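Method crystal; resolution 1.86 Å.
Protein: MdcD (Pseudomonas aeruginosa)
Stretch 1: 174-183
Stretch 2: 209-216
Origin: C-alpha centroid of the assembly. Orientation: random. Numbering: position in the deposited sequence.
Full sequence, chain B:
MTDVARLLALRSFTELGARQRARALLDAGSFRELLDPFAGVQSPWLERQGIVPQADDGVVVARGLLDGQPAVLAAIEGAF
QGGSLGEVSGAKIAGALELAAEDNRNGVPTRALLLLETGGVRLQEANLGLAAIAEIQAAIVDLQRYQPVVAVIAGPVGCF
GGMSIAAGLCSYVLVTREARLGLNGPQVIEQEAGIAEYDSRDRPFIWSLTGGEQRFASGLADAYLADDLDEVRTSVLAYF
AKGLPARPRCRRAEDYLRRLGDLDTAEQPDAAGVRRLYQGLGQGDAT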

# COMPACT_ATOMS: atom_id res chain seq x y z
N LEU B 174 0.66 8.97 -15.07
CA LEU B 174 1.29 9.68 -16.18
C LEU B 174 2.78 9.75 -15.92
O LEU B 174 3.20 10.09 -14.81
CB LEU B 174 0.71 11.10 -16.35
CG LEU B 174 -0.81 11.28 -16.18
CD1 LEU B 174 -1.26 12.71 -16.53
CD2 LEU B 174 -1.60 10.23 -16.92
N VAL B 175 3.58 9.42 -16.93
CA VAL B 175 5.02 9.40 -16.74
C VAL B 175 5.75 10.16 -17.84
O VAL B 175 5.24 10.34 -18.95
CB VAL B 175 5.56 7.96 -16.69
CG1 VAL B 175 4.99 7.20 -15.48
CG2 VAL B 175 5.23 7.23 -18.01
N THR B 176 6.96 10.62 -17.53
CA THR B 176 7.85 11.21 -18.53
C THR B 176 8.94 10.20 -18.88
O THR B 176 9.03 9.13 -18.28
CB THR B 176 8.50 12.50 -18.01
OG1 THR B 176 9.32 12.19 -16.87
CG2 THR B 176 7.45 13.52 -17.59
N ARG B 177 9.78 10.56 -19.84
CA ARG B 177 10.94 9.74 -20.18
C ARG B 177 11.90 9.58 -19.00
O ARG B 177 12.49 8.51 -18.82
CB ARG B 177 11.69 10.33 -21.38
CG ARG B 177 12.90 9.51 -21.79
CD ARG B 177 13.28 9.69 -23.26
NE ARG B 177 14.07 8.56 -23.76
CZ ARG B 177 15.25 8.18 -23.28
NH1 ARG B 177 15.84 8.86 -22.29
NH2 ARG B 177 15.87 7.13 -23.80
N GLU B 178 12.06 10.63 -18.21
CA GLU B 178 12.98 10.60 -17.06
C GLU B 178 12.40 9.91 -15.82
O GLU B 178 13.08 9.74 -14.80
CB GLU B 178 13.40 12.02 -16.68
CG GLU B 178 14.66 12.52 -17.39
CD GLU B 178 15.87 11.63 -17.14
OE1 GLU B 178 16.52 11.79 -16.08
OE2 GLU B 178 16.18 10.77 -18.00
N ALA B 179 11.14 9.51 -15.90
CA ALA B 179 10.49 8.87 -14.76
C ALA B 179 10.91 7.42 -14.64
O ALA B 179 11.07 6.73 -15.65
CB ALA B 179 8.98 8.94 -14.89
N ARG B 180 11.04 6.97 -13.39
CA ARG B 180 11.07 5.55 -13.07
C ARG B 180 9.98 5.21 -12.06
O ARG B 180 9.69 6.00 -11.17
CB ARG B 180 12.44 5.14 -12.53
CG ARG B 180 13.57 5.24 -13.56
CD ARG B 180 14.94 5.08 -12.88
NE ARG B 180 15.18 6.11 -11.86
CZ ARG B 180 15.80 5.90 -10.70
NH1 ARG B 180 16.24 4.69 -10.38
NH2 ARG B 180 15.96 6.90 -9.84
N LEU B 181 9.37 4.04 -12.21
CA LEU B 181 8.32 3.58 -11.30
C LEU B 181 8.52 2.11 -10.98
O LEU B 181 8.55 1.28 -11.88
CB LEU B 181 6.94 3.78 -11.92
CG LEU B 181 5.70 3.20 -11.23
CD1 LEU B 181 5.50 3.80 -9.83
CD2 LEU B 181 4.47 3.46 -12.12
N GLY B 182 8.64 1.77 -9.71
CA GLY B 182 8.79 0.36 -9.38
C GLY B 182 8.70 0.13 -7.89
O GLY B 182 8.69 1.08 -7.11
N LEU B 183 8.64 -1.13 -7.50
CA LEU B 183 8.51 -1.45 -6.09
C LEU B 183 9.87 -1.34 -5.39
O LEU B 183 10.02 -0.63 -4.40
CB LEU B 183 7.91 -2.83 -5.91
CG LEU B 183 7.67 -3.27 -4.47
CD1 LEU B 183 6.80 -2.26 -3.73
CD2 LEU B 183 7.02 -4.65 -4.46
N LEU B 209 14.12 -1.39 -16.95
CA LEU B 209 12.87 -2.08 -16.62
C LEU B 209 11.79 -1.12 -16.10
O LEU B 209 10.61 -1.31 -16.34
CB LEU B 209 13.12 -3.16 -15.57
CG LEU B 209 14.44 -3.92 -15.59
CD1 LEU B 209 14.62 -4.62 -14.28
CD2 LEU B 209 14.47 -4.92 -16.74
N THR B 210 12.21 -0.08 -15.39
CA THR B 210 11.27 0.73 -14.64
C THR B 210 11.02 2.11 -15.24
O THR B 210 10.27 2.92 -14.67
CB THR B 210 11.78 0.91 -13.22
OG1 THR B 210 13.06 1.54 -13.25
CG2 THR B 210 11.92 -0.44 -12.53
N GLY B 211 11.63 2.37 -16.39
CA GLY B 211 11.55 3.68 -17.03
C GLY B 211 10.15 3.99 -17.55
O GLY B 211 9.37 3.08 -17.87
N GLY B 212 9.83 5.28 -17.62
CA GLY B 212 8.53 5.71 -18.10
C GLY B 212 8.11 5.11 -19.44
O GLY B 212 6.97 4.68 -19.60
N GLU B 213 9.03 5.09 -20.41
CA GLU B 213 8.72 4.54 -21.73
C GLU B 213 8.34 3.06 -21.66
O GLU B 213 7.38 2.63 -22.31
CB GLU B 213 9.90 4.73 -22.68
CG GLU B 213 9.60 4.22 -24.09
CD GLU B 213 10.69 4.55 -25.10
OE1 GLU B 213 11.87 4.69 -24.70
OE2 GLU B 213 10.36 4.68 -26.30
N GLN B 214 9.09 2.29 -20.88
CA GLN B 214 8.85 0.87 -20.66
C GLN B 214 7.49 0.64 -20.01
O GLN B 214 6.74 -0.26 -20.41
CB GLN B 214 9.95 0.26 -19.79
CG GLN B 214 9.96 -1.28 -19.70
CD GLN B 214 8.98 -1.88 -18.68
OE1 GLN B 214 8.47 -1.18 -17.80
NE2 GLN B 214 8.74 -3.19 -18.78
N ARG B 215 7.17 1.44 -19.00
CA ARG B 215 5.92 1.29 -18.27
C ARG B 215 4.75 1.54 -19.20
O ARG B 215 3.75 0.81 -19.18
CB ARG B 215 5.87 2.25 -17.07
CG ARG B 215 6.92 1.97 -16.00
CD ARG B 215 6.98 0.52 -15.72
NE ARG B 215 7.52 0.17 -14.40
CZ ARG B 215 7.73 -1.09 -14.02
NH1 ARG B 215 7.48 -2.07 -14.88
NH2 ARG B 215 8.19 -1.36 -12.81
N PHE B 216 4.87 2.58 -20.01
CA PHE B 216 3.82 2.89 -20.97
C PHE B 216 3.66 1.75 -21.98
O PHE B 216 2.55 1.31 -22.28
CB PHE B 216 4.12 4.20 -21.69
CG PHE B 216 3.11 4.55 -22.73
CD1 PHE B 216 1.78 4.76 -22.38
CD2 PHE B 216 3.47 4.65 -24.06
CE1 PHE B 216 0.83 5.08 -23.35
CE2 PHE B 216 2.52 4.97 -25.03
CZ PHE B 216 1.20 5.18 -24.67

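What joins the two backbones? A single beta bridge pairs Arg180 with Gly211, and two hydrogen bonds flank it. Leu181 N donates to Thr210 O at 2.8 Å, close to straight, while Gly212 N donates to Ala179 O at 2.7 Å. The second bond occupies an amide of the helix's first turn, which has no partner within the helix itself; Gly211 is the N-cap.

How does Arg215 reach across the contact? Its CA-to-CB bond points toward stretch 1, and m settings at chi1 and chi2 followed by t at chi3 carry the guanidinium alongside Leu181. There Leu181 O lies near the guanidinium plane and accepts two hydrogen bonds, from Arg215 NE at 2.9 Å and from Arg215 NH2 at 2.8 Å. One carbonyl thus fixes an edge of a buried charged group. On the same residue, Arg215 NH1 makes a weak bond to Gln214 OE1 at 3.2 Å.

What does a missing side chain allow at Gly212 and Gly182? At Gly212 a CB would point toward stretch 1 and fall 2.0 Å from Thr176 O, a clash. Without one, Gly212 CA approaches Thr176 O to 3.5 Å in a CA-H...O contact. That same Thr176 O accepts Ala179 N across the type I turn. Gly182 also lies tight: a CB there would sit 3.2 Å from Thr210 CG2.

Which other side chains fill the contact, and which stay at its margin? Val175, chi1 m, points toward the helix start and brings its CG2 to 3.5 Å from Gly212 O, so a methyl packs against a backbone carbonyl in a buried spot. Thr210, chi1 p, also points inward, with its OG1 3.7 Å from Arg180 CB. Arg177 starts away, yet its extended chain returns until NE stands 4.5 Å from Glu213 OE1; opposite charges are near, but no N-H points at that oxygen.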